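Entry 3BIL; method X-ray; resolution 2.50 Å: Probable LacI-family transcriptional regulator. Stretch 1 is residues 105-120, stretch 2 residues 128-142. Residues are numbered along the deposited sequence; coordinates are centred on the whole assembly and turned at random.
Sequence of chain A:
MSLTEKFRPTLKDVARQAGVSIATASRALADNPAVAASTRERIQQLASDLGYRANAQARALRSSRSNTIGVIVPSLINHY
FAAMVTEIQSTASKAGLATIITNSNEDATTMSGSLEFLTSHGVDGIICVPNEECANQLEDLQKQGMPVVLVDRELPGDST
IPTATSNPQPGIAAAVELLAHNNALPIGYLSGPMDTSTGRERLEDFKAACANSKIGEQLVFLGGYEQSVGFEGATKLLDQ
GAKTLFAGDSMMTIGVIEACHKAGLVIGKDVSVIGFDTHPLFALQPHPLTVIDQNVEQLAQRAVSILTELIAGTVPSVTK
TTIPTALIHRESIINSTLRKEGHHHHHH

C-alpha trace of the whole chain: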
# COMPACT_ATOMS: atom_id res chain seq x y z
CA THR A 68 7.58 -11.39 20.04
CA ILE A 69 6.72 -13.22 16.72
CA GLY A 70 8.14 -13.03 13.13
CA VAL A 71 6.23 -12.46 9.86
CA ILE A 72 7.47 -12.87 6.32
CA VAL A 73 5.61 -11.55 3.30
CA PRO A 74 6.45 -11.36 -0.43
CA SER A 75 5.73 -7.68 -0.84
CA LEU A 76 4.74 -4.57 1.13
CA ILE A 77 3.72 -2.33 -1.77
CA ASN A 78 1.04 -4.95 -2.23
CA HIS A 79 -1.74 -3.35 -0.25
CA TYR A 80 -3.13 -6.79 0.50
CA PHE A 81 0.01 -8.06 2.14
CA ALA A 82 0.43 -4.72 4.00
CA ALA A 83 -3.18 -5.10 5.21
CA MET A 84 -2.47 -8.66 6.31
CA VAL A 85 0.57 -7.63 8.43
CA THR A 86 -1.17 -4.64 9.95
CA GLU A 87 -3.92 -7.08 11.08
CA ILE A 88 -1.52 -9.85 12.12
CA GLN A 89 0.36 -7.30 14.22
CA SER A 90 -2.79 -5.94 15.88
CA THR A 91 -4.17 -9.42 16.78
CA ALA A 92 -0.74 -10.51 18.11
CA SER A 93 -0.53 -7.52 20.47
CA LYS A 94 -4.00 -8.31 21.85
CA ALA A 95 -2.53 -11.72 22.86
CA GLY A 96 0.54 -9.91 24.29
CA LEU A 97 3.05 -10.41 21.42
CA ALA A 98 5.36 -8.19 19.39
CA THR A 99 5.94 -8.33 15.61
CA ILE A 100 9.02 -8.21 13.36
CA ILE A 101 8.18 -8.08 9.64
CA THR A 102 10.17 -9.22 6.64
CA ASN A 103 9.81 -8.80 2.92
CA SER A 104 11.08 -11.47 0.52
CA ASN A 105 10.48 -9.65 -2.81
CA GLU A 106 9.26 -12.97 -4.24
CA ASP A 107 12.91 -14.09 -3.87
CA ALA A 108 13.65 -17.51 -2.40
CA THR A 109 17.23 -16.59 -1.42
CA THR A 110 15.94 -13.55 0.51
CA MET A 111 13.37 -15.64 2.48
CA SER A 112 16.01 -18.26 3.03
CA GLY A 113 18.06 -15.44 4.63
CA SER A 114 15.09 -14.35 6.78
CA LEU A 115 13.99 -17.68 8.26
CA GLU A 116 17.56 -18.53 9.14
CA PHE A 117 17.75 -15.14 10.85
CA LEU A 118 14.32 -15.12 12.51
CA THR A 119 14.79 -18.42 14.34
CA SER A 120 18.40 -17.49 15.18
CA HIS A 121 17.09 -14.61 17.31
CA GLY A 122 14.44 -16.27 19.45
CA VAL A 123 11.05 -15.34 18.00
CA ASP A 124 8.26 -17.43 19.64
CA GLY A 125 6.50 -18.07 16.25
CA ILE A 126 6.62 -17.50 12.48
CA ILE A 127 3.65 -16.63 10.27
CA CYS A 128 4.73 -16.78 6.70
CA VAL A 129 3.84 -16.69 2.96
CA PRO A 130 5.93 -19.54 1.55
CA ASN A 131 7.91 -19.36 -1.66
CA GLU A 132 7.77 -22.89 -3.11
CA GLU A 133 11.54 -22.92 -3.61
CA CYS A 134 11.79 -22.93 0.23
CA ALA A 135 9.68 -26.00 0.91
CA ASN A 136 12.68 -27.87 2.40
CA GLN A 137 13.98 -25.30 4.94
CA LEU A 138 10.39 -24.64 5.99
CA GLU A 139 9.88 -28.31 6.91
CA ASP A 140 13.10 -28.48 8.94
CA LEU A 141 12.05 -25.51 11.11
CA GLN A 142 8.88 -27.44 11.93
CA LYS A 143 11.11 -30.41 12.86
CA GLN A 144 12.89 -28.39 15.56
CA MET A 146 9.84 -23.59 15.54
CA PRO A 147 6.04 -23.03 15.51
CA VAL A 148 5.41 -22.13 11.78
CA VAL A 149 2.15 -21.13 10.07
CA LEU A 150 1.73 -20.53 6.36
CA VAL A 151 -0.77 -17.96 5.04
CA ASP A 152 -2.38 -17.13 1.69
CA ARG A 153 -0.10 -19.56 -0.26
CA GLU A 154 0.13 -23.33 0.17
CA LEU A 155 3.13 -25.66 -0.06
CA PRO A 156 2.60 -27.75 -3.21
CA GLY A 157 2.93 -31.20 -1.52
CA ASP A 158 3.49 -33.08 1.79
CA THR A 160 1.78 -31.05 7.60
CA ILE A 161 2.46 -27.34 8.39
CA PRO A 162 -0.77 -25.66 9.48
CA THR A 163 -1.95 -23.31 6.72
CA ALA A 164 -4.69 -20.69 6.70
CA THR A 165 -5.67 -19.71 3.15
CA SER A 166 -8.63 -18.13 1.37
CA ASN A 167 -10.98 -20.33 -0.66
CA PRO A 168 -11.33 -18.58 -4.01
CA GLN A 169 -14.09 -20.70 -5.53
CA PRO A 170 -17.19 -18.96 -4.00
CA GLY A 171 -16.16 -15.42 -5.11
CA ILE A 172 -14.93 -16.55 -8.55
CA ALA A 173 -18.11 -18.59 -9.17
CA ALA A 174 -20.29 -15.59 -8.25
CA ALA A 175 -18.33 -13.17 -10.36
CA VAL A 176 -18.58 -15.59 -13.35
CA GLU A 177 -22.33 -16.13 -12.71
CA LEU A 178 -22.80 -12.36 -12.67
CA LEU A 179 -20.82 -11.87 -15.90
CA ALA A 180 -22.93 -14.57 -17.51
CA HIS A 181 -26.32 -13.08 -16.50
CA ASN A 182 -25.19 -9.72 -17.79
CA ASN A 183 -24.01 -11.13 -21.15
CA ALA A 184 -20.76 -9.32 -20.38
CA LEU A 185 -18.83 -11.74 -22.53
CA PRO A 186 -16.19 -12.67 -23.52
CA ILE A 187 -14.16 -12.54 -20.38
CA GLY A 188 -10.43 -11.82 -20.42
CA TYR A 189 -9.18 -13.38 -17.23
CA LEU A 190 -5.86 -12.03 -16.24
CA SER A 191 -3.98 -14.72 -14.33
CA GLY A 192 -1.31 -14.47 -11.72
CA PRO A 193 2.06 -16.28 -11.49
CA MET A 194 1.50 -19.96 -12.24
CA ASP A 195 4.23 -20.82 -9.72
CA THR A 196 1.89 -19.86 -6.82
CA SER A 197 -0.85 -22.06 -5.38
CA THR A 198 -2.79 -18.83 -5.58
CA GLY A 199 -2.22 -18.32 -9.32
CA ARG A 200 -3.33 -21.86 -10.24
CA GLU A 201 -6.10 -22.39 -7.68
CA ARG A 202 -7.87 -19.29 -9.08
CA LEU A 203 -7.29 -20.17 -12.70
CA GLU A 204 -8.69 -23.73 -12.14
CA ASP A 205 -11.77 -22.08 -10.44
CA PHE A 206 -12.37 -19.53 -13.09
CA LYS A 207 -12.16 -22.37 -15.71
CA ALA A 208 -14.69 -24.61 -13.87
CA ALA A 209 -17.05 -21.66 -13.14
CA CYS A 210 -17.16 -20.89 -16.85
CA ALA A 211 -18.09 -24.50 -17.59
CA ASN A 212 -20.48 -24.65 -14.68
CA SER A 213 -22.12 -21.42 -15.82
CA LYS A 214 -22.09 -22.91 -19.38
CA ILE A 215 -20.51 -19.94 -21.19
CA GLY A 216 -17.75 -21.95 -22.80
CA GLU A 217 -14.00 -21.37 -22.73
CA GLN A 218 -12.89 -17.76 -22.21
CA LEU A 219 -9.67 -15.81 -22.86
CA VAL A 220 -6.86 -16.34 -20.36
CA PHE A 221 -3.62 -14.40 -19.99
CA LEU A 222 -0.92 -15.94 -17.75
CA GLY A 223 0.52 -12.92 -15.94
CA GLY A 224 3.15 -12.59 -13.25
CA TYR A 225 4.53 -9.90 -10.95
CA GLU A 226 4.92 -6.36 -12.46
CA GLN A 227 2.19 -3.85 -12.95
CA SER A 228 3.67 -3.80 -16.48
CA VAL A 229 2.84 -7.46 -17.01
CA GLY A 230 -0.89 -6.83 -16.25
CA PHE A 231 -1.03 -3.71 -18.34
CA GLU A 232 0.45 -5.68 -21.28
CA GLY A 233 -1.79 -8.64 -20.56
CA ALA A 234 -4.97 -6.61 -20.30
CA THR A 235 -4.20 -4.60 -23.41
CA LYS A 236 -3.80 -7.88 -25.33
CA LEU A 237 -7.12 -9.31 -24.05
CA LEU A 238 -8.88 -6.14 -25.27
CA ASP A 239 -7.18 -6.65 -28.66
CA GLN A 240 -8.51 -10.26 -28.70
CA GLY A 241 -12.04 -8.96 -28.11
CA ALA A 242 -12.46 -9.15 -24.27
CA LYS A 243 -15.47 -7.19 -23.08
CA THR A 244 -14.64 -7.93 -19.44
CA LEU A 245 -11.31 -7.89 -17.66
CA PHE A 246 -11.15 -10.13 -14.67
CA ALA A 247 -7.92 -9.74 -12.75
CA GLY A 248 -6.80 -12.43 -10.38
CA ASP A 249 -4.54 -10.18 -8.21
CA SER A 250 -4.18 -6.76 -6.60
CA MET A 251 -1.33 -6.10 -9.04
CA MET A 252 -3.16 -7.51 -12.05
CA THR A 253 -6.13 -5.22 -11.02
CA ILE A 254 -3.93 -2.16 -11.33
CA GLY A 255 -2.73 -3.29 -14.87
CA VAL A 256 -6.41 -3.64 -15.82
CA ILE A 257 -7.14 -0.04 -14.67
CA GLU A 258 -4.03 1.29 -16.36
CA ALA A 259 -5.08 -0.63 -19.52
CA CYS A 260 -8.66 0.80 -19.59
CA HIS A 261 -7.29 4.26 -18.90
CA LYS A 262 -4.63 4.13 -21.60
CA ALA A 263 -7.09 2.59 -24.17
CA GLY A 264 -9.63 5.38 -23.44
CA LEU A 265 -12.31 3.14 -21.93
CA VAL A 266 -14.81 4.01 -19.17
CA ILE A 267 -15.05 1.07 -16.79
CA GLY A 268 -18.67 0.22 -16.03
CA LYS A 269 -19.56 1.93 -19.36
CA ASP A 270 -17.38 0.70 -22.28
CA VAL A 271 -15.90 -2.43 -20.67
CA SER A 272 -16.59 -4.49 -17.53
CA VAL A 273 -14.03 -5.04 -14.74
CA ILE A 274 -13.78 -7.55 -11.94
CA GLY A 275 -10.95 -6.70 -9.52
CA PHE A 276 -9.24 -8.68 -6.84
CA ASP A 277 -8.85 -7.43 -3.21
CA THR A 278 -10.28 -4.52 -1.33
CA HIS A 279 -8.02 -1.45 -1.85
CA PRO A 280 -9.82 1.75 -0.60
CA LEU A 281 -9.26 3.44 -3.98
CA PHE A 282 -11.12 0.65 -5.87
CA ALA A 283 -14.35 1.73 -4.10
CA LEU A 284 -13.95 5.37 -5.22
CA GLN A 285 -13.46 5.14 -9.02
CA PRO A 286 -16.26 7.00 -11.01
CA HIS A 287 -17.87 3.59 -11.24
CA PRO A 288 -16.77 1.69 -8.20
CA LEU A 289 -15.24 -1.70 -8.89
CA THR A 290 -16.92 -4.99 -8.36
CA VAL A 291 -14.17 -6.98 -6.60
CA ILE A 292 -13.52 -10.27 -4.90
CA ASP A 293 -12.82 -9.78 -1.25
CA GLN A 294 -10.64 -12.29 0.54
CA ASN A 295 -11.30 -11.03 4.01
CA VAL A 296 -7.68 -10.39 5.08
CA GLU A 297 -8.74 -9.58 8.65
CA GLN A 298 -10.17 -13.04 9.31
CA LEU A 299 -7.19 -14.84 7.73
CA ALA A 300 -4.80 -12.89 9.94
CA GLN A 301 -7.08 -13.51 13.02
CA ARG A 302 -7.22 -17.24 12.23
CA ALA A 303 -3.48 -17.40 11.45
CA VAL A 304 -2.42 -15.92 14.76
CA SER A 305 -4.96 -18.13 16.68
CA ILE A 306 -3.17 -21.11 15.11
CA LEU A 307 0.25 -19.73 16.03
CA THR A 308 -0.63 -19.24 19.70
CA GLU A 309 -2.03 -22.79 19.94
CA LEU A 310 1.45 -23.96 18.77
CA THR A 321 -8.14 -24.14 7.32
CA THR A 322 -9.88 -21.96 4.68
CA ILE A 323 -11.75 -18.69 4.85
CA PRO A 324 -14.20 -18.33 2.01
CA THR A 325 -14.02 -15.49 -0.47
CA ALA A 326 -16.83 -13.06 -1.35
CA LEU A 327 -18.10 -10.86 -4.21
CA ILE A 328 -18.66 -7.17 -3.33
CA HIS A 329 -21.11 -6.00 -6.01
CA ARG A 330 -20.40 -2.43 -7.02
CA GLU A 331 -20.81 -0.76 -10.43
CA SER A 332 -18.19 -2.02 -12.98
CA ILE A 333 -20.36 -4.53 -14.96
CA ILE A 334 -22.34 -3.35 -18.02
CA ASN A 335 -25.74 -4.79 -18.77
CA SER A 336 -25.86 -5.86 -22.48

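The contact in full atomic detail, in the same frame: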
# COMPACT_ATOMS: atom_id res chain seq x y z
N ASN A 105 10.54 -10.03 -1.38
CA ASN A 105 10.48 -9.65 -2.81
C ASN A 105 10.23 -10.76 -3.80
O ASN A 105 10.68 -10.67 -4.94
CB ASN A 105 11.71 -8.88 -3.26
CG ASN A 105 11.90 -7.64 -2.48
OD1 ASN A 105 12.79 -7.57 -1.63
ND2 ASN A 105 11.02 -6.66 -2.70
N GLU A 106 9.52 -11.81 -3.38
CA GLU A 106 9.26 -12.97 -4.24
C GLU A 106 10.59 -13.68 -4.60
O GLU A 106 10.74 -14.24 -5.69
CB GLU A 106 8.48 -12.55 -5.49
CG GLU A 106 7.23 -11.68 -5.20
CD GLU A 106 5.98 -12.50 -4.81
OE1 GLU A 106 6.12 -13.67 -4.35
OE2 GLU A 106 4.85 -11.97 -4.96
N ASP A 107 11.54 -13.63 -3.67
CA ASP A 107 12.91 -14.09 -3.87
C ASP A 107 13.18 -15.14 -2.82
O ASP A 107 13.21 -14.84 -1.62
CB ASP A 107 13.91 -12.94 -3.70
CG ASP A 107 15.32 -13.30 -4.19
OD1 ASP A 107 16.24 -13.50 -3.36
OD2 ASP A 107 15.51 -13.36 -5.42
N ALA A 108 13.37 -16.38 -3.28
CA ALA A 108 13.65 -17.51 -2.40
C ALA A 108 14.89 -17.30 -1.53
O ALA A 108 14.83 -17.51 -0.32
CB ALA A 108 13.78 -18.78 -3.22
N THR A 109 15.99 -16.87 -2.15
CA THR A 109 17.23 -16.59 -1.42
C THR A 109 16.99 -15.59 -0.27
O THR A 109 17.51 -15.79 0.84
CB THR A 109 18.34 -16.02 -2.34
OG1 THR A 109 18.50 -16.88 -3.48
CG2 THR A 109 19.68 -15.91 -1.60
N THR A 110 16.20 -14.54 -0.53
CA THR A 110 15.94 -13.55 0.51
C THR A 110 15.23 -14.19 1.72
O THR A 110 15.64 -13.98 2.85
CB THR A 110 15.19 -12.29 -0.02
OG1 THR A 110 15.72 -11.90 -1.28
CG2 THR A 110 15.38 -11.14 0.92
N MET A 111 14.18 -14.98 1.45
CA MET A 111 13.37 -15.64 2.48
C MET A 111 14.18 -16.68 3.23
O MET A 111 14.04 -16.86 4.46
CB MET A 111 12.13 -16.32 1.87
CG MET A 111 11.16 -16.93 2.90
SD MET A 111 9.81 -17.85 2.13
CE MET A 111 8.94 -16.54 1.23
N SER A 112 15.01 -17.38 2.47
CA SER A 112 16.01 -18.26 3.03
C SER A 112 16.78 -17.48 4.10
O SER A 112 16.78 -17.87 5.28
CB SER A 112 16.93 -18.78 1.92
OG SER A 112 17.57 -19.98 2.28
N GLY A 113 17.38 -16.35 3.71
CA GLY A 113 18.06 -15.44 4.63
C GLY A 113 17.27 -15.08 5.87
O GLY A 113 17.80 -15.10 6.98
N SER A 114 15.98 -14.78 5.69
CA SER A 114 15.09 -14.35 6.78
C SER A 114 14.78 -15.40 7.84
O SER A 114 14.90 -15.13 9.04
CB SER A 114 13.76 -13.85 6.21
OG SER A 114 13.86 -12.53 5.75
N LEU A 115 14.35 -16.57 7.39
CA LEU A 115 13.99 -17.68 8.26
C LEU A 115 15.18 -18.05 9.13
O LEU A 115 15.08 -18.07 10.36
CB LEU A 115 13.60 -18.89 7.43
CG LEU A 115 12.34 -18.75 6.59
CD1 LEU A 115 12.43 -19.59 5.31
CD2 LEU A 115 11.13 -19.11 7.44
N GLU A 116 16.30 -18.33 8.46
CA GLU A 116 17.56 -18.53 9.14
C GLU A 116 17.73 -17.48 10.25
O GLU A 116 17.98 -17.82 11.41
CB GLU A 116 18.71 -18.44 8.13
CG GLU A 116 20.11 -18.51 8.73
CD GLU A 116 21.04 -17.41 8.21
OE1 GLU A 116 22.13 -17.76 7.71
OE2 GLU A 116 20.69 -16.21 8.30
N PHE A 117 17.55 -16.21 9.89
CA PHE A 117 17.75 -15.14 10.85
C PHE A 117 16.68 -15.13 11.92
O PHE A 117 17.00 -14.99 13.09
CB PHE A 117 17.83 -13.78 10.15
CG PHE A 117 17.97 -12.62 11.11
CD1 PHE A 117 19.23 -12.16 11.49
CD2 PHE A 117 16.86 -11.99 11.65
CE1 PHE A 117 19.36 -11.08 12.38
CE2 PHE A 117 16.99 -10.93 12.55
CZ PHE A 117 18.24 -10.48 12.91
N LEU A 118 15.41 -15.26 11.54
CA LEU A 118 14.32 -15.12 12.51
C LEU A 118 14.41 -16.12 13.66
O LEU A 118 14.19 -15.76 14.82
CB LEU A 118 12.93 -15.19 11.86
CG LEU A 118 12.27 -13.92 11.28
CD1 LEU A 118 10.87 -14.25 10.79
CD2 LEU A 118 12.20 -12.77 12.28
N THR A 119 14.73 -17.37 13.33
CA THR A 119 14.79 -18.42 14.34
C THR A 119 16.09 -18.32 15.14
O THR A 119 16.14 -18.70 16.30
CB THR A 119 14.62 -19.83 13.74
OG1 THR A 119 15.77 -20.18 12.96
CG2 THR A 119 13.40 -19.86 12.85
N SER A 120 17.13 -17.78 14.50
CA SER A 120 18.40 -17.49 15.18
C SER A 120 18.27 -16.51 16.33
O SER A 120 19.15 -16.46 17.18
CB SER A 120 19.40 -16.90 14.19
OG SER A 120 20.38 -17.85 13.86
N CYS A 128 3.94 -16.93 7.91
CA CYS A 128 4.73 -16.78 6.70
C CYS A 128 4.01 -17.14 5.39
O CYS A 128 3.17 -18.04 5.36
CB CYS A 128 6.00 -17.60 6.89
SG CYS A 128 6.71 -18.12 5.39
N VAL A 129 4.35 -16.42 4.31
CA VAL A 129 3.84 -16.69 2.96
C VAL A 129 4.93 -17.39 2.17
O VAL A 129 5.81 -16.74 1.62
CB VAL A 129 3.39 -15.42 2.17
CG1 VAL A 129 2.89 -15.80 0.80
CG2 VAL A 129 2.31 -14.64 2.92
N PRO A 130 4.85 -18.72 2.08
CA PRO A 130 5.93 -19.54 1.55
C PRO A 130 6.17 -19.32 0.08
O PRO A 130 5.22 -19.34 -0.70
CB PRO A 130 5.40 -20.96 1.74
CG PRO A 130 3.93 -20.82 1.73
CD PRO A 130 3.68 -19.54 2.47
N ASN A 131 7.43 -19.11 -0.29
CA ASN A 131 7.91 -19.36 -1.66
C ASN A 131 8.05 -20.87 -1.79
O ASN A 131 8.51 -21.54 -0.86
CB ASN A 131 9.26 -18.68 -1.88
CG ASN A 131 9.56 -18.40 -3.36
OD1 ASN A 131 9.73 -19.33 -4.17
ND2 ASN A 131 9.65 -17.13 -3.71
N GLU A 132 7.66 -21.44 -2.93
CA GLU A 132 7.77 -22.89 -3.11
C GLU A 132 9.20 -23.40 -3.09
O GLU A 132 9.47 -24.50 -2.61
CB GLU A 132 7.07 -23.32 -4.39
CG GLU A 132 5.58 -23.23 -4.29
CD GLU A 132 4.88 -23.53 -5.59
OE1 GLU A 132 3.64 -23.35 -5.62
OE2 GLU A 132 5.56 -23.95 -6.57
N GLU A 133 10.12 -22.59 -3.61
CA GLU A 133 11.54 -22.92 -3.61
C GLU A 133 12.18 -22.92 -2.22
O GLU A 133 13.40 -22.89 -2.11
CB GLU A 133 12.29 -21.96 -4.52
CG GLU A 133 11.77 -21.95 -5.93
CD GLU A 133 12.90 -22.06 -6.92
OE1 GLU A 133 13.76 -21.15 -6.92
OE2 GLU A 133 12.92 -23.06 -7.68
N CYS A 134 11.35 -22.96 -1.17
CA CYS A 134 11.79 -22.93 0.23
C CYS A 134 11.10 -24.02 1.02
O CYS A 134 11.14 -24.04 2.25
CB CYS A 134 11.47 -21.58 0.90
SG CYS A 134 12.55 -20.21 0.45
N ALA A 135 10.45 -24.93 0.30
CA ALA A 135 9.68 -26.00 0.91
C ALA A 135 10.52 -26.81 1.91
O ALA A 135 10.04 -27.17 2.99
CB ALA A 135 9.08 -26.90 -0.17
N ASN A 136 11.79 -27.06 1.56
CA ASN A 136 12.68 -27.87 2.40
C ASN A 136 13.02 -27.22 3.75
O ASN A 136 12.76 -27.81 4.81
CB ASN A 136 13.95 -28.27 1.63
CG ASN A 136 13.66 -29.26 0.49
OD1 ASN A 136 12.56 -29.83 0.38
ND2 ASN A 136 14.66 -29.47 -0.36
N GLN A 137 13.57 -26.00 3.71
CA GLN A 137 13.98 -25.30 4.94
C GLN A 137 12.81 -25.10 5.86
O GLN A 137 12.98 -25.10 7.08
CB GLN A 137 14.54 -23.93 4.63
CG GLN A 137 15.13 -23.77 3.26
CD GLN A 137 15.55 -22.35 3.02
OE1 GLN A 137 15.91 -21.63 3.96
NE2 GLN A 137 15.50 -21.92 1.76
N LEU A 138 11.64 -24.92 5.26
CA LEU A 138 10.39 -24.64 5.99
C LEU A 138 9.89 -25.88 6.74
O LEU A 138 9.19 -25.74 7.74
CB LEU A 138 9.28 -24.09 5.05
CG LEU A 138 9.16 -22.59 4.75
CD1 LEU A 138 8.25 -22.37 3.57
CD2 LEU A 138 8.66 -21.79 5.94
N GLU A 139 10.25 -27.07 6.25
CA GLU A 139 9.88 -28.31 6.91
C GLU A 139 10.78 -28.55 8.11
O GLU A 139 10.29 -28.84 9.21
CB GLU A 139 9.98 -29.48 5.94
CG GLU A 139 8.75 -30.35 5.93
CD GLU A 139 7.60 -29.73 5.13
OE1 GLU A 139 7.19 -30.33 4.11
OE2 GLU A 139 7.12 -28.65 5.52
N ASP A 140 12.08 -28.40 7.89
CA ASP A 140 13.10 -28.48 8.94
C ASP A 140 12.80 -27.64 10.20
O ASP A 140 12.95 -28.13 11.33
CB ASP A 140 14.47 -28.07 8.38
CG ASP A 140 15.21 -29.24 7.74
OD1 ASP A 140 14.57 -30.23 7.31
OD2 ASP A 140 16.45 -29.15 7.67
N LEU A 141 12.39 -26.39 9.99
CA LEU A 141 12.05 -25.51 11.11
C LEU A 141 10.89 -26.06 11.92
O LEU A 141 10.85 -25.91 13.15
CB LEU A 141 11.74 -24.09 10.63
CG LEU A 141 12.84 -23.25 9.99
CD1 LEU A 141 12.37 -21.81 9.93
CD2 LEU A 141 14.18 -23.32 10.72
N GLN A 142 9.94 -26.71 11.25
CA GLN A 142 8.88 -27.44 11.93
C GLN A 142 9.49 -28.56 12.77
O GLN A 142 9.08 -28.78 13.91
CB GLN A 142 7.91 -28.02 10.90
CG GLN A 142 6.60 -28.56 11.47
CD GLN A 142 5.74 -29.24 10.40
OE1 GLN A 142 6.26 -29.80 9.42
NE2 GLN A 142 4.42 -29.20 10.59

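Two helices of one chain lie side by side here. The first runs from Ala-108 to about Ser-120. The second begins near Ala-135 and continues beyond Gln-142. Their axes run nearly parallel, 13° apart, and come within 10.7 Å of each other. The loop before the second helix, Val-129 to Cys-134, packs against the start of the first. Together the two stretches bury 603 Å² of surface.

Glu-106 has only a marginal part. Its CA-to-CB bond points away from stretch 2, and its carboxylate is hydrogen-bonded elsewhere in the structure. Its backbone O lies 3.7 Å from Asn-131 ND2, a contact at the border of the interface.

Asp-107 caps the first helix. Its OD1 accepts from Thr-110 N at 3.0 Å and from Thr-110 OG1 at 2.7 Å. The first bond satisfies a backbone NH in the opening turn, where no preceding turn supplies a carbonyl. Both side chains point away from stretch 2; Asp-107 meets it only through its backbone, with Asp-107 N 4.0 Å from Asn-131 ND2.

Ala-108 opens the close packing. Its CA is 5.9 Å from the CA of Glu-133, and its CB points toward the loop. Ala-108 CB lies 3.7 Å from Glu-133 CB and 4.1 Å from Cys-134 SG. Asn-131 also lies against this residue, with ND2 3.8 Å from Ala-108 N. Within its own loop, Asn-131 OD1 accepts a weak hydrogen bond from Glu-133 N at 3.3 Å.

Met-111 is buried and reaches the loop with an extended side chain, chi1 and chi2 both t. Its end turns at chi3, which is m. Met-111 SD accepts a weak hydrogen bond from Asn-131 N at 3.6 Å. The N-H...S angle is 179°, so the bond is straight though long, as suits a large, soft sulfur acceptor. Met-111 CE sits against the loop backbone, 3.2 Å from Val-129 O and 3.3 Å from Asn-131 N. Met-111 SD is also 4.0 Å from Cys-134 SG. The two sulfurs are in apolar contact.

Next in sequence, Ser-112 supplies a polar contact at the side of the interface. Its OG donates a weak hydrogen bond to Gln-137 OE1 at 2.9 Å. Gln-137 NE2 is equally near, at 2.9 Å from Ser-112 OG.

Leu-115 makes the main helix-to-helix contact. It covers the next turn after Met-111 and points toward stretch 2. Leu-115 CD2 touches Leu-138 CD2 and Leu-141 CD1, each at 3.9 Å. These methyl groups pack by van der Waals contact, and both Leu-115 and Leu-138 are buried.

Thr-119 extends this apolar strip by one more turn. Its CG2 lies 3.7 Å from Leu-141 CD1. Its OG1 donates a weak hydrogen bond to Leu-115 O at 3.4 Å, back along its own helix. The hydroxyl is thus partly satisfied while the methyl meets the leucine.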